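Local coordinates for outer membrane porin protein 32 (Delftia acidovorans, PDB 2FGQ) that forms anion-selective channels across the outer membrane as a homotrimeric beta-barrel porin, at residues 285-299 against 317-331. Sequence-based numbering, arbitrary orientation.
Sequences RTALYGNLAFLKNKD and AGESQTGVQVGIRHA. With SO4 (sulfate ion), chain F.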
ATOM      1  N   ARG A 285      13.034 -22.290  -8.277  1.00 17.04           N
ATOM      2  CA  ARG A 285      12.145 -21.207  -7.877  1.00 16.05           C
ATOM      3  C   ARG A 285      10.667 -21.476  -8.078  1.00 14.51           C
ATOM      4  O   ARG A 285       9.851 -20.773  -7.524  1.00 15.18           O
ATOM      5  CB  ARG A 285      12.517 -19.908  -8.622  1.00 17.70           C
ATOM      6  CG  ARG A 285      13.908 -19.293  -8.261  1.00 22.03           C
ATOM      7  CD  ARG A 285      14.487 -18.330  -9.378  1.00 27.09           C
ATOM      8  NE  ARG A 285      13.429 -17.428  -9.769  1.00 31.65           N
ATOM      9  CZ  ARG A 285      13.290 -16.818 -10.913  1.00 33.17           C
ATOM     10  NH1 ARG A 285      14.185 -16.945 -11.904  1.00 31.86           N
ATOM     11  NH2 ARG A 285      12.233 -16.036 -11.057  1.00 34.31           N
ATOM     12  N   THR A 286      10.310 -22.480  -8.866  1.00 13.50           N
ATOM     13  CA  THR A 286       8.900 -22.724  -9.193  1.00 12.65           C
ATOM     14  C   THR A 286       8.492 -24.170  -8.839  1.00 12.58           C
ATOM     15  O   THR A 286       9.142 -25.117  -9.272  1.00 13.57           O
ATOM     16  CB  THR A 286       8.673 -22.530 -10.684  1.00 13.74           C
ATOM     17  OG1 THR A 286       8.987 -21.164 -11.016  1.00 15.00           O
ATOM     18  CG2 THR A 286       7.226 -22.716 -11.018  1.00 15.10           C
ATOM     19  N   ALA A 287       7.430 -24.321  -8.062  1.00 12.10           N
ATOM     20  CA  ALA A 287       6.925 -25.640  -7.675  1.00 13.13           C
ATOM     21  C   ALA A 287       5.427 -25.703  -7.813  1.00 12.68           C
ATOM     22  O   ALA A 287       4.726 -24.708  -7.656  1.00 13.05           O
ATOM     23  CB  ALA A 287       7.296 -25.933  -6.227  1.00 14.78           C
ATOM     24  N   LEU A 288       4.940 -26.893  -8.142  1.00 13.10           N
ATOM     25  CA  LEU A 288       3.536 -27.239  -8.003  1.00 12.94           C
ATOM     26  C   LEU A 288       3.376 -27.986  -6.684  1.00 12.66           C
ATOM     27  O   LEU A 288       4.278 -28.697  -6.244  1.00 14.84           O
ATOM     28  CB  LEU A 288       3.118 -28.110  -9.183  1.00 14.32           C
ATOM     29  CG  LEU A 288       2.625 -27.549 -10.500  1.00 22.48           C
ATOM     30  CD1 LEU A 288       2.763 -26.107 -10.746  1.00 21.62           C
ATOM     31  CD2 LEU A 288       2.868 -28.532 -11.722  1.00 21.23           C
ATOM     32  N   TYR A 289       2.220 -27.870  -6.060  1.00 11.34           N
ATOM     33  CA  TYR A 289       2.020 -28.540  -4.793  1.00 11.53           C
ATOM     34  C   TYR A 289       0.588 -28.913  -4.558  1.00 11.09           C
ATOM     35  O   TYR A 289      -0.325 -28.383  -5.170  1.00 11.72           O
ATOM     36  CB  TYR A 289       2.522 -27.668  -3.621  1.00 11.66           C
ATOM     37  CG  TYR A 289       1.696 -26.407  -3.412  1.00 10.74           C
ATOM     38  CD1 TYR A 289       2.044 -25.204  -4.000  1.00 10.93           C
ATOM     39  CD2 TYR A 289       0.553 -26.434  -2.640  1.00 12.62           C
ATOM     40  CE1 TYR A 289       1.261 -24.060  -3.830  1.00 11.40           C
ATOM     41  CE2 TYR A 289      -0.242 -25.305  -2.476  1.00 12.27           C
ATOM     42  CZ  TYR A 289       0.138 -24.101  -3.028  1.00 10.14           C
ATOM     43  OH  TYR A 289      -0.635 -22.986  -2.806  1.00 12.54           O
ATOM     44  N   GLY A 290       0.404 -29.872  -3.657  1.00 11.97           N
ATOM     45  CA  GLY A 290      -0.900 -30.253  -3.166  1.00 12.04           C
ATOM     46  C   GLY A 290      -0.868 -30.581  -1.699  1.00 11.91           C
ATOM     47  O   GLY A 290       0.095 -31.189  -1.226  1.00 13.90           O
ATOM     48  N   ASN A 291      -1.899 -30.139  -0.995  1.00 11.41           N
ATOM     49  CA  ASN A 291      -2.109 -30.423   0.412  1.00 12.95           C
ATOM     50  C   ASN A 291      -3.484 -31.050   0.588  1.00 13.34           C
ATOM     51  O   ASN A 291      -4.452 -30.584  -0.031  1.00 12.66           O
ATOM     52  CB  ASN A 291      -2.103 -29.124   1.216  1.00 12.38           C
ATOM     53  CG  ASN A 291      -0.815 -28.381   1.146  1.00 13.90           C
ATOM     54  OD1 ASN A 291      -0.822 -27.120   1.141  1.00 16.81           O
ATOM     55  ND2 ASN A 291       0.275 -29.083   1.201  1.00 11.63           N
ATOM     56  N   LEU A 292      -3.553 -32.109   1.400  1.00 13.88           N
ATOM     57  CA  LEU A 292      -4.798 -32.771   1.757  1.00 13.84           C
ATOM     58  C   LEU A 292      -4.833 -32.852   3.261  1.00 13.78           C
ATOM     59  O   LEU A 292      -3.922 -33.430   3.855  1.00 15.39           O
ATOM     60  CB  LEU A 292      -4.820 -34.203   1.174  1.00 13.69           C
ATOM     61  CG  LEU A 292      -5.978 -35.117   1.547  1.00 17.23           C
ATOM     62  CD1 LEU A 292      -7.323 -34.561   1.130  1.00 19.41           C
ATOM     63  CD2 LEU A 292      -5.753 -36.507   0.935  1.00 22.33           C
ATOM     64  N   ALA A 293      -5.884 -32.355   3.878  1.00 12.90           N
ATOM     65  CA  ALA A 293      -5.951 -32.362   5.338  1.00 14.18           C
ATOM     66  C   ALA A 293      -7.298 -32.810   5.861  1.00 14.36           C
ATOM     67  O   ALA A 293      -8.347 -32.633   5.240  1.00 15.05           O
ATOM     68  CB  ALA A 293      -5.657 -31.002   5.854  1.00 15.33           C
ATOM     69  N   PHE A 294      -7.244 -33.390   7.054  1.00 16.11           N
ATOM     70  CA  PHE A 294      -8.423 -33.883   7.751  1.00 16.23           C
ATOM     71  C   PHE A 294      -8.309 -33.413   9.182  1.00 16.23           C
ATOM     72  O   PHE A 294      -7.317 -33.695   9.833  1.00 18.25           O
ATOM     73  CB  PHE A 294      -8.479 -35.426   7.700  1.00 17.52           C
ATOM     74  CG  PHE A 294      -9.697 -36.009   8.344  1.00 20.89           C
ATOM     75  CD1 PHE A 294     -10.947 -35.828   7.778  1.00 24.18           C
ATOM     76  CD2 PHE A 294      -9.583 -36.756   9.532  1.00 26.22           C
ATOM     77  CE1 PHE A 294     -12.090 -36.379   8.383  1.00 27.24           C
ATOM     78  CE2 PHE A 294     -10.710 -37.294  10.146  1.00 25.69           C
ATOM     79  CZ  PHE A 294     -11.963 -37.125   9.558  1.00 26.30           C
ATOM     80  N   LEU A 295      -9.320 -32.697   9.651  1.00 15.26           N
ATOM     81  CA  LEU A 295      -9.361 -32.126  10.968  1.00 14.92           C
ATOM     82  C   LEU A 295     -10.609 -32.664  11.671  1.00 15.83           C
ATOM     83  O   LEU A 295     -11.726 -32.430  11.255  1.00 16.40           O
ATOM     84  CB  LEU A 295      -9.413 -30.606  10.891  1.00 14.95           C
ATOM     85  CG  LEU A 295      -9.408 -29.713  12.120  1.00 17.52           C
ATOM     86  CD1 LEU A 295      -8.207 -29.963  12.993  1.00 20.24           C
ATOM     87  CD2 LEU A 295      -9.477 -28.205  11.733  1.00 18.12           C
ATOM     88  N   LYS A 296     -10.393 -33.378  12.773  1.00 15.14           N
ATOM     89  CA  LYS A 296     -11.475 -33.970  13.542  1.00 15.49           C
ATOM     90  C   LYS A 296     -11.626 -33.263  14.866  1.00 15.55           C
ATOM     91  O   LYS A 296     -10.767 -33.385  15.728  1.00 16.16           O
ATOM     92  CB  LYS A 296     -11.120 -35.428  13.806  1.00 17.37           C
ATOM     93  CG  LYS A 296     -12.140 -36.209  14.593  1.00 22.79           C
ATOM     94  CD  LYS A 296     -11.662 -37.691  14.693  1.00 29.88           C
ATOM     95  CE  LYS A 296     -12.361 -38.618  13.700  1.00 35.87           C
ATOM     96  NZ  LYS A 296     -11.404 -39.460  12.887  1.00 41.88           N
ATOM     97  N   ASN A 297     -12.706 -32.516  15.016  1.00 14.27           N
ATOM     98  CA  ASN A 297     -13.047 -31.886  16.263  1.00 14.64           C
ATOM     99  C   ASN A 297     -13.845 -32.870  17.101  1.00 15.94           C
ATOM    100  O   ASN A 297     -14.731 -33.525  16.587  1.00 17.38           O
ATOM    101  CB  ASN A 297     -13.913 -30.667  16.020  1.00 14.28           C
ATOM    102  CG  ASN A 297     -13.170 -29.551  15.328  1.00 13.65           C
ATOM    103  OD1 ASN A 297     -13.377 -29.274  14.096  1.00 17.78           O
ATOM    104  ND2 ASN A 297     -12.308 -28.918  16.056  1.00 11.33           N
ATOM    105  N   LYS A 298     -13.545 -32.908  18.389  1.00 15.94           N
ATOM    106  CA  LYS A 298     -14.367 -33.651  19.356  1.00 18.16           C
ATOM    107  C   LYS A 298     -15.145 -32.675  20.227  1.00 17.84           C
ATOM    108  O   LYS A 298     -14.722 -31.522  20.482  1.00 17.08           O
ATOM    109  CB  LYS A 298     -13.479 -34.542  20.217  1.00 20.05           C
ATOM    110  CG  LYS A 298     -12.640 -35.544  19.449  1.00 24.50           C
ATOM    111  CD  LYS A 298     -13.467 -36.543  18.653  1.00 31.11           C
ATOM    112  CE  LYS A 298     -13.875 -37.749  19.496  1.00 35.66           C
ATOM    113  NZ  LYS A 298     -14.741 -38.678  18.661  1.00 40.53           N
ATOM    114  N   ASP A 299     -16.308 -33.122  20.692  1.00 17.55           N
ATOM    115  CA  ASP A 299     -17.067 -32.412  21.702  1.00 18.94           C
ATOM    116  C   ASP A 299     -17.375 -30.970  21.306  1.00 18.32           C
ATOM    117  O   ASP A 299     -18.067 -30.747  20.286  1.00 19.41           O
ATOM    118  CB  ASP A 299     -16.345 -32.550  23.044  1.00 18.94           C
ATOM    119  CG  ASP A 299     -16.221 -33.990  23.467  1.00 23.31           C
ATOM    120  OD1 ASP A 299     -17.262 -34.679  23.444  1.00 26.71           O
ATOM    121  OD2 ASP A 299     -15.151 -34.532  23.849  1.00 26.69           O
ATOM    122  N   ALA A 317     -19.540 -27.504  16.158  1.00 18.69           N
ATOM    123  CA  ALA A 317     -18.943 -28.289  17.224  1.00 18.51           C
ATOM    124  C   ALA A 317     -18.927 -29.768  16.906  1.00 18.19           C
ATOM    125  O   ALA A 317     -19.943 -30.348  16.477  1.00 20.50           O
ATOM    126  CB  ALA A 317     -19.712 -28.055  18.519  1.00 19.25           C
ATOM    127  N   GLY A 318     -17.762 -30.367  17.063  1.00 16.99           N
ATOM    128  CA  GLY A 318     -17.604 -31.795  16.927  1.00 16.76           C
ATOM    129  C   GLY A 318     -17.579 -32.338  15.520  1.00 17.85           C
ATOM    130  O   GLY A 318     -17.567 -33.564  15.332  1.00 18.73           O
ATOM    131  N   GLU A 319     -17.510 -31.439  14.544  1.00 18.34           N
ATOM    132  CA  GLU A 319     -17.493 -31.844  13.153  1.00 18.65           C
ATOM    133  C   GLU A 319     -16.087 -32.121  12.665  1.00 17.92           C
ATOM    134  O   GLU A 319     -15.123 -31.510  13.127  1.00 17.96           O
ATOM    135  CB  GLU A 319     -18.072 -30.739  12.267  1.00 19.06           C
ATOM    136  CG  GLU A 319     -19.565 -30.525  12.404  1.00 23.34           C
ATOM    137  CD  GLU A 319     -20.378 -31.677  11.859  1.00 28.25           C
ATOM    138  OE1 GLU A 319     -20.128 -32.121  10.725  1.00 31.72           O
ATOM    139  OE2 GLU A 319     -21.259 -32.155  12.590  1.00 36.22           O
ATOM    140  N   SER A 320     -15.977 -33.029  11.705  1.00 17.14           N
ATOM    141  CA  SER A 320     -14.736 -33.271  11.020  1.00 17.48           C
ATOM    142  C   SER A 320     -14.808 -32.477   9.722  1.00 17.37           C
ATOM    143  O   SER A 320     -15.871 -32.366   9.109  1.00 20.63           O
ATOM    144  CB  SER A 320     -14.585 -34.751  10.687  1.00 18.42           C
ATOM    145  OG  SER A 320     -14.458 -35.522  11.878  1.00 23.79           O
ATOM    146  N   GLN A 321     -13.674 -31.966   9.283  1.00 15.51           N
ATOM    147  CA  GLN A 321     -13.580 -31.200   8.046  1.00 14.15           C
ATOM    148  C   GLN A 321     -12.417 -31.728   7.206  1.00 14.23           C
ATOM    149  O   GLN A 321     -11.354 -32.049   7.709  1.00 14.64           O
ATOM    150  CB  GLN A 321     -13.342 -29.753   8.402  1.00 14.90           C
ATOM    151  CG  GLN A 321     -13.500 -28.757   7.264  1.00 14.08           C
ATOM    152  CD  GLN A 321     -12.884 -27.384   7.606  1.00 14.12           C
ATOM    153  OE1 GLN A 321     -13.415 -26.314   7.223  1.00 18.48           O
ATOM    154  NE2 GLN A 321     -11.778 -27.421   8.310  1.00 12.06           N
ATOM    155  N   THR A 322     -12.644 -31.820   5.904  1.00 14.21           N
ATOM    156  CA  THR A 322     -11.628 -32.189   4.958  1.00 14.54           C
ATOM    157  C   THR A 322     -11.334 -31.001   4.068  1.00 14.41           C
ATOM    158  O   THR A 322     -12.241 -30.299   3.639  1.00 15.37           O
ATOM    159  CB  THR A 322     -12.135 -33.369   4.110  1.00 16.03           C
ATOM    160  OG1 THR A 322     -12.475 -34.455   4.985  1.00 19.70           O
ATOM    161  CG2 THR A 322     -11.049 -33.929   3.217  1.00 19.15           C
ATOM    162  N   GLY A 323     -10.069 -30.824   3.754  1.00 13.36           N
ATOM    163  CA  GLY A 323      -9.654 -29.751   2.860  1.00 13.05           C
ATOM    164  C   GLY A 323      -8.584 -30.177   1.898  1.00 12.74           C
ATOM    165  O   GLY A 323      -7.814 -31.109   2.144  1.00 12.96           O
ATOM    166  N   VAL A 324      -8.549 -29.482   0.771  1.00 13.22           N
ATOM    167  CA  VAL A 324      -7.589 -29.738  -0.290  1.00 13.75           C
ATOM    168  C   VAL A 324      -7.120 -28.373  -0.822  1.00 12.69           C
ATOM    169  O   VAL A 324      -7.929 -27.444  -0.974  1.00 13.47           O
ATOM    170  CB  VAL A 324      -8.259 -30.500  -1.485  1.00 15.43           C
ATOM    171  CG1 VAL A 324      -7.215 -30.840  -2.540  1.00 18.16           C
ATOM    172  CG2 VAL A 324      -8.956 -31.707  -1.001  1.00 19.32           C
ATOM    173  N   GLN A 325      -5.837 -28.288  -1.166  1.00 12.54           N
ATOM    174  CA  GLN A 325      -5.263 -27.109  -1.855  1.00 12.41           C
ATOM    175  C   GLN A 325      -4.339 -27.647  -2.921  1.00 13.03           C
ATOM    176  O   GLN A 325      -3.523 -28.546  -2.648  1.00 14.30           O
ATOM    177  CB  GLN A 325      -4.382 -26.258  -0.928  1.00 14.39           C
ATOM    178  CG  GLN A 325      -5.056 -25.455   0.061  1.00 17.08           C
ATOM    179  CD  GLN A 325      -4.091 -24.688   0.949  1.00 15.04           C
ATOM    180  OE1 GLN A 325      -3.124 -25.273   1.440  1.00 15.03           O
ATOM    181  NE2 GLN A 325      -4.375 -23.414   1.188  1.00 13.08           N
ATOM    182  N   VAL A 326      -4.443 -27.115  -4.122  1.00 10.66           N
ATOM    183  CA  VAL A 326      -3.517 -27.457  -5.193  1.00 12.38           C
ATOM    184  C   VAL A 326      -3.117 -26.132  -5.845  1.00 11.00           C
ATOM    185  O   VAL A 326      -3.973 -25.362  -6.217  1.00 11.37           O
ATOM    186  CB  VAL A 326      -4.187 -28.372  -6.231  1.00 12.78           C
ATOM    187  CG1 VAL A 326      -3.304 -28.594  -7.440  1.00 16.48           C
ATOM    188  CG2 VAL A 326      -4.538 -29.739  -5.604  1.00 15.28           C
ATOM    189  N   GLY A 327      -1.831 -25.923  -6.020  1.00 10.72           N
ATOM    190  CA  GLY A 327      -1.351 -24.609  -6.421  1.00 11.02           C
ATOM    191  C   GLY A 327       0.043 -24.591  -7.003  1.00 11.54           C
ATOM    192  O   GLY A 327       0.669 -25.619  -7.249  1.00 11.22           O
ATOM    193  N   ILE A 328       0.501 -23.369  -7.254  1.00 10.74           N
ATOM    194  CA  ILE A 328       1.816 -23.098  -7.789  1.00 11.16           C
ATOM    195  C   ILE A 328       2.447 -22.066  -6.875  1.00 11.60           C
ATOM    196  O   ILE A 328       1.792 -21.110  -6.428  1.00 12.68           O
ATOM    197  CB  ILE A 328       1.734 -22.594  -9.265  1.00 12.79           C
ATOM    198  CG1 ILE A 328       3.131 -22.284  -9.834  1.00 13.45           C
ATOM    199  CG2 ILE A 328       0.856 -21.385  -9.445  1.00 13.28           C
ATOM    200  CD1 ILE A 328       3.173 -22.114 -11.341  1.00 14.94           C
ATOM    201  N   ARG A 329       3.734 -22.261  -6.626  1.00 11.25           N
ATOM    202  CA  ARG A 329       4.519 -21.282  -5.889  1.00 10.88           C
ATOM    203  C   ARG A 329       5.659 -20.834  -6.791  1.00 11.14           C
ATOM    204  O   ARG A 329       6.436 -21.655  -7.277  1.00 11.90           O
ATOM    205  CB  ARG A 329       5.062 -21.961  -4.634  1.00 11.84           C
ATOM    206  CG  ARG A 329       6.101 -21.154  -3.923  1.00 15.83           C
ATOM    207  CD  ARG A 329       7.392 -21.987  -3.904  1.00 26.50           C
ATOM    208  NE  ARG A 329       7.219 -22.577  -2.683  1.00 20.03           N
ATOM    209  CZ  ARG A 329       7.684 -23.720  -2.116  1.00 20.51           C
ATOM    210  NH1 ARG A 329       8.478 -24.687  -2.647  1.00 23.87           N
ATOM    211  NH2 ARG A 329       7.304 -23.870  -0.868  1.00 19.13           N
ATOM    212  N   HIS A 330       5.783 -19.532  -6.996  1.00 10.93           N
ATOM    213  CA  HIS A 330       6.824 -18.973  -7.837  1.00 11.15           C
ATOM    214  C   HIS A 330       7.576 -17.914  -7.032  1.00 11.03           C
ATOM    215  O   HIS A 330       7.015 -16.871  -6.669  1.00 12.07           O
ATOM    216  CB  HIS A 330       6.281 -18.349  -9.098  1.00 12.65           C
ATOM    217  CG  HIS A 330       7.357 -17.839  -9.978  1.00 11.94           C
ATOM    218  ND1 HIS A 330       7.581 -16.498 -10.225  1.00 17.29           N
ATOM    219  CD2 HIS A 330       8.332 -18.509 -10.626  1.00 10.75           C
ATOM    220  CE1 HIS A 330       8.647 -16.385 -11.013  1.00 15.52           C
ATOM    221  NE2 HIS A 330       9.098 -17.588 -11.292  1.00 20.19           N
ATOM    222  N   ALA A 331       8.843 -18.186  -6.800  1.00 12.30           N
ATOM    223  CA  ALA A 331       9.737 -17.257  -6.087  1.00 12.41           C
ATOM    224  C   ALA A 331      10.513 -16.437  -7.089  1.00 14.82           C
ATOM    225  O   ALA A 331      10.831 -16.915  -8.178  1.00 16.09           O
ATOM    226  CB  ALA A 331      10.711 -18.030  -5.207  1.00 13.97           C
TER
HETATM  227  S   SO4 F 600       9.009 -26.830   0.867  1.00 44.17           S
HETATM  228  O1  SO4 F 600       9.381 -27.021  -0.541  1.00 40.63           O
HETATM  229  O2  SO4 F 600       8.761 -28.135   1.500  1.00 40.54           O
HETATM  230  O3  SO4 F 600      10.132 -26.192   1.566  1.00 44.39           O
HETATM  231  O4  SO4 F 600       7.816 -25.982   0.976  1.00 40.16           O
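Arg-285 reaches to the end of the partner strand: with its chain bent at chi3 (47°), it lays the edge of the guanidinium against Ala-331 O, NE bonding at 3.1 Å and NH2 more weakly. Thr-286 and His-330 form a non-hydrogen-bonded pair; Thr-286 OG1 bonds to Glu-45 of the second subunit and His-330 NE2 does so weakly, so a hydroxyl and an imidazole, both able to meet a carboxylate, suit this trimer interface. Ala-287, paired with Arg-329 through two backbone bonds, is small enough to leave its CB 4.0 Å from NH1 of that arginine. NH1 and NH2 of Arg-329 grip a sulfate, probably from the crystallisation liquor and also held by Lys-256, the NH2-O4 bond measuring 2.9 Å; NH2 also bonds Ser-35 OG. On the outer face Leu-288 rests CD1 on Ile-328 CG1 at 3.9 Å. Tyr-289 takes the position between backbone N and carbonyl carbon (chi1 67°), which folds its ring across the partner strand; Gly-327 CA lies over one face, 4.0 Å from the centroid in a CH-pi contact, and a side chain at Gly-327 would run into the hydroxyl, which bonds Asp-11 and Asn-13. A leucine in place of Tyr-289 would probably uncover Gly-327 and leave Asp-11 and Asn-13 without their shared hydroxyl partner. Asn-291 and Gln-325 point inward together, Gln-325 OE1 accepting from Ile-112 N. Outside, Leu-292 CD1 meets Val-324 CG2 and Phe-294 CD1, at the ring edge, comes 3.5 Å from Thr-322 OG1, while Lys-296 CG passes Ser-320 OG. Bonding continues to Asn-297 N and Glu-319 O.

Antiparallel at 175°, strands 286-297 and 320-331 are the last two of the sixteen-stranded barrel. Strand 269-281 flanks the former; the latter adjoins strand 4-17, closing the barrel.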